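Exopolygalacturonate lyase (Vibrio vulnificus, PDB 5A29) probably cleaves pectic polygalacturonate by metal-assisted beta-elimination and carries a bound manganese ion. Local coordinates at residues A[154-159]-A[546-551]; A[132-137]-A[149-154]; A[57-62]-A[84-89]. One frame throughout, in Å; residues are numbered along the deposited sequence.

Interaction 1 (A[154-159]-A[546-551]); sequences ELKNHY and SGYIHG. With MN (manganese (II) ion), chain C; SRT (S,R meso-tartaric acid), chain R; EDO (1,2-ethanediol), chain H; EDO (1,2-ethanediol), chain E.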
loop_
_atom_site.group_PDB
_atom_site.type_symbol
_atom_site.label_atom_id
_atom_site.label_comp_id
_atom_site.label_asym_id
_atom_site.label_seq_id
_atom_site.Cartn_x
_atom_site.Cartn_y
_atom_site.Cartn_z
ATOM N N GLU A 154 -7.750 2.328 -12.322
ATOM C CA GLU A 154 -7.650 1.286 -11.316
ATOM C C GLU A 154 -6.581 1.676 -10.243
ATOM O O GLU A 154 -5.426 1.915 -10.605
ATOM C CB GLU A 154 -7.209 -0.024 -11.948
ATOM C CG GLU A 154 -6.881 -1.157 -10.952
ATOM C CD GLU A 154 -6.602 -2.482 -11.624
ATOM O OE1 GLU A 154 -7.551 -3.056 -12.239
ATOM O OE2 GLU A 154 -5.441 -3.078 -11.526
ATOM N N LEU A 155 -6.968 1.658 -8.979
ATOM C CA LEU A 155 -6.045 1.764 -7.836
ATOM C C LEU A 155 -6.197 0.541 -6.940
ATOM O O LEU A 155 -7.229 -0.185 -6.962
ATOM C CB LEU A 155 -6.335 3.021 -7.014
ATOM C CG LEU A 155 -6.273 4.402 -7.693
ATOM C CD1 LEU A 155 -6.387 5.442 -6.612
ATOM C CD2 LEU A 155 -4.947 4.514 -8.418
ATOM N N LYS A 156 -5.163 0.292 -6.146
ATOM C CA LYS A 156 -5.163 -0.841 -5.244
ATOM C C LYS A 156 -4.120 -0.562 -4.160
ATOM O O LYS A 156 -2.935 -0.863 -4.373
ATOM C CB LYS A 156 -4.805 -2.141 -6.004
ATOM C CG LYS A 156 -4.931 -3.434 -5.181
ATOM C CD LYS A 156 -4.280 -4.603 -5.961
ATOM C CE LYS A 156 -4.262 -5.908 -5.158
ATOM N NZ LYS A 156 -3.768 -7.096 -5.963
ATOM N N ASN A 157 -4.563 -0.017 -3.029
ATOM C CA ASN A 157 -3.665 0.426 -1.935
ATOM C C ASN A 157 -2.563 1.355 -2.503
ATOM O O ASN A 157 -1.362 1.179 -2.190
ATOM C CB ASN A 157 -3.020 -0.749 -1.183
ATOM C CG ASN A 157 -4.003 -1.495 -0.310
ATOM O OD1 ASN A 157 -5.149 -1.025 -0.108
ATOM N ND2 ASN A 157 -3.603 -2.669 0.173
ATOM N N HIS A 158 -2.967 2.321 -3.344
ATOM C CA HIS A 158 -1.995 3.290 -3.919
ATOM C C HIS A 158 -1.691 4.433 -2.978
ATOM O O HIS A 158 -0.532 4.881 -2.907
ATOM C CB HIS A 158 -2.500 3.880 -5.198
ATOM C CG HIS A 158 -2.175 3.057 -6.418
ATOM N ND1 HIS A 158 -2.821 1.866 -6.713
ATOM C CD2 HIS A 158 -1.329 3.294 -7.460
ATOM C CE1 HIS A 158 -2.358 1.379 -7.858
ATOM N NE2 HIS A 158 -1.476 2.242 -8.349
ATOM N N TYR A 159 -2.702 4.867 -2.207
ATOM C CA TYR A 159 -2.537 5.960 -1.215
ATOM C C TYR A 159 -1.743 7.168 -1.731
ATOM O O TYR A 159 -0.595 7.440 -1.257
ATOM C CB TYR A 159 -1.908 5.445 0.052
ATOM C CG TYR A 159 -2.508 4.177 0.647
ATOM C CD1 TYR A 159 -3.897 4.013 0.765
ATOM C CD2 TYR A 159 -1.678 3.163 1.165
ATOM C CE1 TYR A 159 -4.424 2.838 1.331
ATOM C CE2 TYR A 159 -2.199 2.027 1.772
ATOM C CZ TYR A 159 -3.587 1.881 1.840
ATOM O OH TYR A 159 -4.157 0.772 2.452
ATOM N N SER A 546 1.763 1.761 -3.023
ATOM C CA SER A 546 2.681 1.393 -4.099
ATOM C C SER A 546 1.826 1.235 -5.363
ATOM O O SER A 546 0.568 1.142 -5.287
ATOM C CB SER A 546 3.379 0.063 -3.804
ATOM O OG SER A 546 2.344 -0.963 -3.688
ATOM N N GLY A 547 2.493 1.100 -6.499
ATOM C CA GLY A 547 1.779 1.037 -7.788
ATOM C C GLY A 547 2.312 -0.100 -8.653
ATOM O O GLY A 547 3.233 -0.823 -8.240
ATOM N N TYR A 548 1.643 -0.344 -9.796
ATOM C CA TYR A 548 2.004 -1.428 -10.733
ATOM C C TYR A 548 1.188 -1.096 -12.015
ATOM O O TYR A 548 0.323 -0.162 -12.005
ATOM C CB TYR A 548 1.660 -2.857 -10.233
ATOM C CG TYR A 548 0.169 -3.011 -10.026
ATOM C CD1 TYR A 548 -0.413 -2.600 -8.815
ATOM C CD2 TYR A 548 -0.696 -3.401 -11.096
ATOM C CE1 TYR A 548 -1.788 -2.644 -8.610
ATOM C CE2 TYR A 548 -2.088 -3.403 -10.915
ATOM C CZ TYR A 548 -2.625 -3.036 -9.665
ATOM O OH TYR A 548 -4.001 -3.095 -9.428
ATOM N N ILE A 549 1.534 -1.789 -13.115
ATOM C CA ILE A 549 0.793 -1.667 -14.375
ATOM C C ILE A 549 0.507 -3.091 -14.797
ATOM O O ILE A 549 1.383 -3.952 -14.711
ATOM C CB ILE A 549 1.624 -0.913 -15.464
ATOM C CG1 ILE A 549 2.035 0.448 -14.877
ATOM C CG2 ILE A 549 0.823 -0.722 -16.787
ATOM C CD1 ILE A 549 2.850 1.337 -15.812
ATOM N N HIS A 550 -0.727 -3.324 -15.259
ATOM C CA HIS A 550 -1.171 -4.654 -15.575
ATOM C C HIS A 550 -1.802 -4.629 -16.995
ATOM O O HIS A 550 -2.693 -3.814 -17.263
ATOM C CB HIS A 550 -2.238 -5.050 -14.567
ATOM C CG HIS A 550 -2.706 -6.458 -14.715
ATOM N ND1 HIS A 550 -3.999 -6.852 -14.402
ATOM C CD2 HIS A 550 -2.072 -7.561 -15.175
ATOM C CE1 HIS A 550 -4.127 -8.144 -14.655
ATOM N NE2 HIS A 550 -2.970 -8.603 -15.118
ATOM N N GLY A 551 -1.350 -5.518 -17.860
ATOM C CA GLY A 551 -1.960 -5.657 -19.207
ATOM C C GLY A 551 -1.223 -6.747 -19.957
ATOM O O GLY A 551 -0.687 -7.687 -19.341
HETATM MN MN MN C . -7.675 -4.746 -13.281
HETATM O O1 SRT R . -1.480 -8.048 -5.235
HETATM O O11 SRT R . -1.060 -6.103 -4.383
HETATM C C1 SRT R . -0.821 -7.322 -4.478
HETATM C C2 SRT R . 0.232 -8.007 -3.625
HETATM O O2 SRT R . 1.529 -8.081 -4.179
HETATM C C3 SRT R . 0.194 -7.449 -2.205
HETATM O O3 SRT R . -1.072 -7.951 -1.739
HETATM C C4 SRT R . 1.414 -7.900 -1.432
HETATM O O4 SRT R . 2.333 -7.055 -1.406
HETATM O O41 SRT R . 1.529 -9.074 -0.941
HETATM C C1 EDO H . 1.531 5.767 -0.768
HETATM O O1 EDO H . 2.405 5.864 0.411
HETATM C C2 EDO H . 1.869 6.509 -2.085
HETATM O O2 EDO H . 2.139 5.695 -3.261
HETATM C C1 EDO E . -11.418 1.340 -5.238
HETATM O O1 EDO E . -10.263 1.599 -4.411
HETATM C C2 EDO E . -10.938 0.250 -6.185
HETATM O O2 EDO E . -9.961 0.827 -7.118
HETATM O O HOH W 1 -5.628 -5.460 -12.640
HETATM O O HOH W 2 -0.544 -1.233 -5.571
HETATM O O HOH W 3 -4.270 -6.168 -8.690
HETATM O O HOH W 4 0.429 -0.670 -1.400
HETATM O O HOH W 5 -0.191 2.246 -10.811
#
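Y548 crosses E154 and K156 at about a right angle, its phenol oxygen meeting both. Y548 OH donates to E154 OE2 at 2.5 Å, a short bond that meets the carboxylate oxygen on its anti side and 33° out of the carboxylate plane. The other oxygen, E154 OE1, binds the manganese ion at 2.0 Å, and the tyrosine is therefore a second-shell residue that helps fix the rotation of a first-shell ligand. With chi1 at 62°, Y548 CG lies between the backbone N and the carbonyl carbon, which swings the ring across toward the 154-159 loop. At the rim of that ring, K156 CB comes within 3.6 Å of Y548 OH. The remainder of the lysine is extended, and its NZ donates to O1 of a bound tartrate at 2.6 Å; water 3 links K156 NZ to Y548 OH.

The family fold is an (alpha/alpha)7 barrel; here two loops, 387 residues apart in sequence at their closest ends, meet beside the manganese and a tartrate, probably in the substrate cleft.

H158 is sandwiched. S546 O sits 3.5 Å above the centre of one face, and L155 CD2 covers the opposite face. K156 N, close to the ring plane, donates to H158 ND1 at 2.9 Å with an N-H...N angle of 164°, which helps fix the ring's rotation, while H158 NE2 shares water 5 with Y548 O. The H158 and Y548 rings meet only obliquely. The S546 side chain starts away from the loop, yet its OG accepts from water 4, which also donates to N157 O. Its backbone adds a long bond, S546 N to N157 O at 3.3 Å, and S546 O shares water 2 with K156 O.

Interaction 2 (A[132-137]-A[149-154]); sequences GHRFVN and KNSVHE. With MN (manganese (II) ion), chain C.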
loop_
_atom_site.group_PDB
_atom_site.type_symbol
_atom_site.label_atom_id
_atom_site.label_comp_id
_atom_site.label_asym_id
_atom_site.label_seq_id
_atom_site.Cartn_x
_atom_site.Cartn_y
_atom_site.Cartn_z
ATOM N N GLY A 132 -3.398 1.301 -12.543
ATOM C CA GLY A 132 -3.072 -0.067 -12.970
ATOM C C GLY A 132 -3.266 -0.366 -14.459
ATOM O O GLY A 132 -2.649 -1.314 -14.983
ATOM N N HIS A 133 -4.111 0.400 -15.140
ATOM C CA HIS A 133 -4.499 0.062 -16.550
ATOM C C HIS A 133 -4.510 1.309 -17.381
ATOM O O HIS A 133 -5.155 1.335 -18.450
ATOM C CB HIS A 133 -5.921 -0.541 -16.603
ATOM C CG HIS A 133 -6.075 -1.885 -15.966
ATOM N ND1 HIS A 133 -5.239 -2.944 -16.202
ATOM C CD2 HIS A 133 -7.017 -2.340 -15.108
ATOM C CE1 HIS A 133 -5.653 -4.007 -15.516
ATOM N NE2 HIS A 133 -6.735 -3.661 -14.843
ATOM N N ARG A 134 -3.818 2.377 -16.938
ATOM C CA ARG A 134 -3.709 3.559 -17.790
ATOM C C ARG A 134 -2.424 4.349 -17.478
ATOM O O ARG A 134 -2.131 4.618 -16.321
ATOM C CB ARG A 134 -4.877 4.550 -17.568
ATOM C CG ARG A 134 -5.213 5.375 -18.830
ATOM C CD ARG A 134 -5.976 4.461 -19.796
ATOM N NE ARG A 134 -6.063 4.928 -21.192
ATOM C CZ ARG A 134 -6.940 5.825 -21.587
ATOM N NH1 ARG A 134 -7.715 6.411 -20.677
ATOM N NH2 ARG A 134 -7.017 6.170 -22.873
ATOM N N PHE A 135 -1.741 4.857 -18.505
ATOM C CA PHE A 135 -0.591 5.728 -18.249
ATOM C C PHE A 135 -0.349 6.655 -19.452
ATOM O O PHE A 135 -1.012 6.526 -20.481
ATOM C CB PHE A 135 0.669 4.889 -17.890
ATOM C CG PHE A 135 1.216 4.030 -19.019
ATOM C CD1 PHE A 135 2.128 4.561 -19.959
ATOM C CD2 PHE A 135 0.870 2.692 -19.125
ATOM C CE1 PHE A 135 2.682 3.774 -20.979
ATOM C CE2 PHE A 135 1.401 1.892 -20.161
ATOM C CZ PHE A 135 2.301 2.428 -21.092
ATOM N N VAL A 136 0.622 7.554 -19.326
ATOM C CA VAL A 136 0.943 8.527 -20.400
ATOM C C VAL A 136 2.239 8.088 -21.131
ATOM O O VAL A 136 3.208 7.683 -20.483
ATOM C CB VAL A 136 1.085 9.920 -19.819
ATOM C CG1 VAL A 136 1.353 10.953 -20.953
ATOM C CG2 VAL A 136 -0.220 10.329 -19.126
ATOM N N ASN A 137 2.214 8.045 -22.473
ATOM C CA ASN A 137 3.424 7.813 -23.280
ATOM C C ASN A 137 4.396 8.988 -23.043
ATOM O O ASN A 137 4.074 10.152 -23.353
ATOM C CB ASN A 137 3.073 7.696 -24.796
ATOM C CG ASN A 137 4.243 7.163 -25.628
ATOM O OD1 ASN A 137 5.364 7.681 -25.545
ATOM N ND2 ASN A 137 4.011 6.086 -26.363
ATOM N N LYS A 149 -8.876 -3.133 -24.593
ATOM C CA LYS A 149 -10.315 -2.967 -24.293
ATOM C C LYS A 149 -10.580 -2.732 -22.813
ATOM O O LYS A 149 -11.689 -2.941 -22.324
ATOM C CB LYS A 149 -11.134 -4.178 -24.750
ATOM C CG LYS A 149 -11.106 -4.463 -26.251
ATOM C CD LYS A 149 -11.987 -5.672 -26.548
ATOM C CE LYS A 149 -11.203 -6.826 -27.169
ATOM N NZ LYS A 149 -10.730 -6.506 -28.548
ATOM N N ASN A 150 -9.552 -2.303 -22.088
ATOM C CA ASN A 150 -9.716 -2.050 -20.663
ATOM C C ASN A 150 -8.929 -0.809 -20.237
ATOM O O ASN A 150 -8.128 -0.858 -19.303
ATOM C CB ASN A 150 -9.337 -3.288 -19.831
ATOM C CG ASN A 150 -9.821 -3.172 -18.387
ATOM O OD1 ASN A 150 -10.907 -2.669 -18.160
ATOM N ND2 ASN A 150 -8.984 -3.557 -17.410
ATOM N N SER A 151 -9.182 0.293 -20.933
ATOM C CA SER A 151 -8.636 1.571 -20.582
ATOM C C SER A 151 -9.458 2.224 -19.463
ATOM O O SER A 151 -10.397 3.002 -19.727
ATOM C CB SER A 151 -8.577 2.465 -21.830
ATOM O OG SER A 151 -7.576 1.897 -22.647
ATOM N N VAL A 152 -9.103 1.899 -18.212
ATOM C CA VAL A 152 -9.928 2.244 -17.093
ATOM C C VAL A 152 -9.037 2.792 -15.969
ATOM O O VAL A 152 -7.810 2.652 -16.053
ATOM C CB VAL A 152 -10.710 1.018 -16.597
ATOM C CG1 VAL A 152 -11.676 0.585 -17.717
ATOM C CG2 VAL A 152 -9.769 -0.147 -16.188
ATOM N N HIS A 153 -9.654 3.428 -14.968
ATOM C CA HIS A 153 -8.956 3.929 -13.773
ATOM C C HIS A 153 -8.945 2.831 -12.715
ATOM O O HIS A 153 -10.043 2.428 -12.255
ATOM C CB HIS A 153 -9.736 5.144 -13.249
ATOM C CG HIS A 153 -9.217 5.707 -11.959
ATOM N ND1 HIS A 153 -9.706 5.347 -10.720
ATOM C CD2 HIS A 153 -8.256 6.644 -11.728
ATOM C CE1 HIS A 153 -9.044 6.005 -9.777
ATOM N NE2 HIS A 153 -8.176 6.821 -10.368
ATOM N N GLU A 154 -7.750 2.328 -12.322
ATOM C CA GLU A 154 -7.650 1.286 -11.316
ATOM C C GLU A 154 -6.581 1.676 -10.243
ATOM O O GLU A 154 -5.426 1.915 -10.605
ATOM C CB GLU A 154 -7.209 -0.024 -11.948
ATOM C CG GLU A 154 -6.881 -1.157 -10.952
ATOM C CD GLU A 154 -6.602 -2.482 -11.624
ATOM O OE1 GLU A 154 -7.551 -3.056 -12.239
ATOM O OE2 GLU A 154 -5.441 -3.078 -11.526
HETATM MN MN MN C . -7.675 -4.746 -13.281
HETATM O O HOH W 6 -5.664 2.847 -14.302
HETATM O O HOH W 7 -5.522 -0.550 -20.408
HETATM O O HOH W 1 -5.628 -5.460 -12.640
#
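G132 and E154 bring the two backbones together through one hydrogen bond, G132 N to E154 O at 2.9 Å, and beyond it water 6 spans the gap by accepting from H133 N and E154 N and donating to V152 O. H133 has the largest buried area of the contact. Its chi1 of -67° sets CG anti to the carbonyl carbon and sends the ring toward the 149-154 loop, where H133 NE2 binds manganese at 2.1 Å. E154 OE1 is a fellow ligand, and the 2.8 Å between it and H133 NE2 reflects their shared metal and not a hydrogen bond; ring and carboxylate planes stand 69° apart. At the other ring nitrogen, H133 ND1 is hydrogen-bonded to H550 O, which helps fix the ring's rotation.

Over one face of that ring lies the N150 amide, its ND2 3.2 Å above the plane and offset toward the rim, the planes inclined at 59°. N150 ND2 is hydrogen-bonded to Q147. V152 CG2 packs 3.7 Å from H133 CD2. Further out, S151, centre of an inverse gamma turn, lays its CB over one face of the R134 guanidinium, 3.6 Å from R134 NE. H133, E154 and H196 are the enzyme's three ligands of the manganese; water 1 and side chains of a bound peptide complete the shell.

Interaction 3 (A[57-62]-A[84-89]); sequences LADGIN and FANQQN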
loop_
_atom_site.group_PDB
_atom_site.type_symbol
_atom_site.label_atom_id
_atom_site.label_comp_id
_atom_site.label_asym_id
_atom_site.label_seq_id
_atom_site.Cartn_x
_atom_site.Cartn_y
_atom_site.Cartn_z
ATOM N N LEU A 57 7.857 12.590 -15.754
ATOM C CA LEU A 57 8.951 11.690 -15.402
ATOM C C LEU A 57 8.643 10.289 -15.866
ATOM O O LEU A 57 7.487 9.857 -15.831
ATOM C CB LEU A 57 9.133 11.661 -13.873
ATOM C CG LEU A 57 9.884 12.819 -13.230
ATOM C CD1 LEU A 57 9.837 12.629 -11.737
ATOM C CD2 LEU A 57 11.355 12.815 -13.646
ATOM N N ALA A 58 9.699 9.555 -16.207
ATOM C CA ALA A 58 9.635 8.147 -16.430
ATOM C C ALA A 58 9.281 7.451 -15.095
ATOM O O ALA A 58 9.727 7.862 -14.040
ATOM C CB ALA A 58 11.000 7.657 -16.938
ATOM N N ASP A 59 8.540 6.355 -15.153
ATOM C CA ASP A 59 8.399 5.488 -13.959
ATOM C C ASP A 59 9.668 4.779 -13.547
ATOM O O ASP A 59 9.820 4.380 -12.388
ATOM C CB ASP A 59 7.463 4.346 -14.291
ATOM C CG ASP A 59 6.028 4.712 -14.145
ATOM O OD1 ASP A 59 5.746 5.919 -14.244
ATOM O OD2 ASP A 59 5.185 3.768 -13.909
ATOM N N GLY A 60 10.544 4.467 -14.512
ATOM C CA GLY A 60 11.662 3.587 -14.214
ATOM C C GLY A 60 12.808 3.900 -15.211
ATOM O O GLY A 60 12.545 4.466 -16.274
ATOM N N ILE A 61 14.038 3.545 -14.832
ATOM C CA ILE A 61 15.237 3.817 -15.653
ATOM C C ILE A 61 16.006 2.572 -15.824
ATOM O O ILE A 61 16.239 1.825 -14.860
ATOM C CB ILE A 61 16.150 4.845 -14.943
ATOM C CG1 ILE A 61 15.379 6.126 -14.649
ATOM C CG2 ILE A 61 17.434 5.078 -15.733
ATOM C CD1 ILE A 61 15.026 6.896 -15.882
ATOM N N ASN A 62 16.413 2.272 -17.080
ATOM C CA ASN A 62 17.287 1.123 -17.331
ATOM C C ASN A 62 18.696 1.477 -16.809
ATOM O O ASN A 62 19.235 2.510 -17.217
ATOM C CB ASN A 62 17.325 0.874 -18.884
ATOM C CG ASN A 62 18.241 -0.275 -19.289
ATOM O OD1 ASN A 62 19.419 -0.265 -18.958
ATOM N ND2 ASN A 62 17.696 -1.290 -20.018
ATOM N N PHE A 84 1.844 8.510 -13.204
ATOM C CA PHE A 84 1.925 9.372 -12.062
ATOM C C PHE A 84 1.506 8.645 -10.781
ATOM O O PHE A 84 2.021 9.017 -9.710
ATOM C CB PHE A 84 1.063 10.634 -12.296
ATOM C CG PHE A 84 1.272 11.758 -11.313
ATOM C CD1 PHE A 84 2.552 12.302 -11.074
ATOM C CD2 PHE A 84 0.188 12.316 -10.647
ATOM C CE1 PHE A 84 2.745 13.378 -10.231
ATOM C CE2 PHE A 84 0.356 13.369 -9.770
ATOM C CZ PHE A 84 1.652 13.942 -9.567
ATOM N N ALA A 85 0.695 7.573 -10.893
ATOM C CA ALA A 85 0.289 6.772 -9.707
ATOM C C ALA A 85 1.504 5.970 -9.100
ATOM O O ALA A 85 1.459 5.527 -7.946
ATOM C CB ALA A 85 -0.832 5.802 -10.088
ATOM N N ASN A 86 2.557 5.774 -9.908
ATOM C CA ASN A 86 3.769 5.040 -9.512
ATOM C C ASN A 86 4.935 5.998 -9.114
ATOM O O ASN A 86 6.108 5.594 -9.176
ATOM C CB ASN A 86 4.266 4.161 -10.706
ATOM C CG ASN A 86 3.244 3.089 -11.109
ATOM O OD1 ASN A 86 2.267 2.870 -10.399
ATOM N ND2 ASN A 86 3.456 2.437 -12.247
ATOM N N GLN A 87 4.630 7.273 -8.881
ATOM C CA GLN A 87 5.671 8.293 -8.641
ATOM C C GLN A 87 5.362 9.073 -7.403
ATOM O O GLN A 87 6.056 10.028 -7.089
ATOM C CB GLN A 87 5.737 9.259 -9.821
ATOM C CG GLN A 87 6.052 8.490 -11.117
ATOM C CD GLN A 87 6.004 9.399 -12.344
ATOM O OE1 GLN A 87 5.879 10.623 -12.230
ATOM N NE2 GLN A 87 6.069 8.794 -13.509
ATOM N N GLN A 88 4.343 8.650 -6.640
ATOM C CA GLN A 88 3.974 9.449 -5.448
ATOM C C GLN A 88 5.087 9.437 -4.396
ATOM O O GLN A 88 5.231 10.412 -3.628
ATOM C CB GLN A 88 2.612 8.965 -4.858
ATOM C CG GLN A 88 1.485 8.957 -5.925
ATOM C CD GLN A 88 1.103 10.391 -6.290
ATOM O OE1 GLN A 88 0.743 11.160 -5.411
ATOM N NE2 GLN A 88 1.275 10.788 -7.567
ATOM N N ASN A 89 5.800 8.313 -4.287
ATOM C CA ASN A 89 6.879 8.273 -3.306
ATOM C C ASN A 89 8.074 9.127 -3.706
ATOM O O ASN A 89 8.796 9.586 -2.848
ATOM C CB ASN A 89 7.307 6.878 -2.988
ATOM C CG ASN A 89 6.237 6.146 -2.290
ATOM O OD1 ASN A 89 5.712 6.625 -1.263
ATOM N ND2 ASN A 89 5.934 4.935 -2.784
HETATM O O HOH W 8 5.395 12.303 -14.347
HETATM O O HOH W 9 7.840 3.827 -10.619
#
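D59 takes hydrogen bonds from two consecutive side-chain amides, one on each carboxylate oxygen. N86 ND2 donates to D59 OD2 at 2.7 Å, and Q87 NE2 to D59 OD1 at 3.0 Å; both donors arrive nearly on the line of the C-O bond they meet. The planes differ, with the N86 amide turned 61° from the carboxylate and the Q87 amide 81°, close to perpendicular. Q87 NE2 has a second acceptor in L57 O at 2.9 Å, a less well-directed bond because the donor lies above the carbonyl plane. The other end of the amide is also employed: water 8 donates to Q87 OE1 and accepts from L57 N. Because the Q87 chain runs extended beyond CG (chi2 175°), its amide reaches the backbone and carboxylate of the 57-62 segment.

Two elements of the fold are joined here. D59 immediately precedes strand 60-62, which pairs antiparallel with 514-516, and Q87 occupies the N-cap position of helix 88-101. Water 9 adds a further bridge between the backbones, donating to D59 O and N86 O.

Around this buried first shell, D59 OD1 also accepts from N83 N, and L57 O from S82 OG, so the segment just before F84 grips the same two acceptors. The D59 backbone is paired with I81 and I517. On the helix side, F84 O receives Q87 N at 3.2 Å and Q88 NE2 at 2.9 Å from opposite faces of its plane. Q88 NE2 also lies 3.5 Å above the centre of the F84 ring, at whose edge Q87 OE1 sits in plane, and that ring stacks with F117 of helix 105-120.

Interactions 1 and 2 share E154, water 1 and the manganese ion, and their centres are 10 Å apart. H550 joins them twice: its backbone H550 N lies 2.8 Å from G132 O, a probable hydrogen bond, and its side-chain H550 ND1 is hydrogen-bonded at 2.8 Å to water 1, itself a manganese ligand. Through Y548 and H550 the 546-551 loop supplies second-shell partners to E154 and H133. Interaction 3 adjoins this loop, 12 Å from interaction 1 by centres. There N86 OD1 packs 3.2 Å from G547 CA, and N86 ND2 lies 3.6 Å from I549 CG1. The N86 side chain is about 13 Å from the manganese, and interaction 3 does not touch interaction 2, nearest atoms being about 6 Å apart.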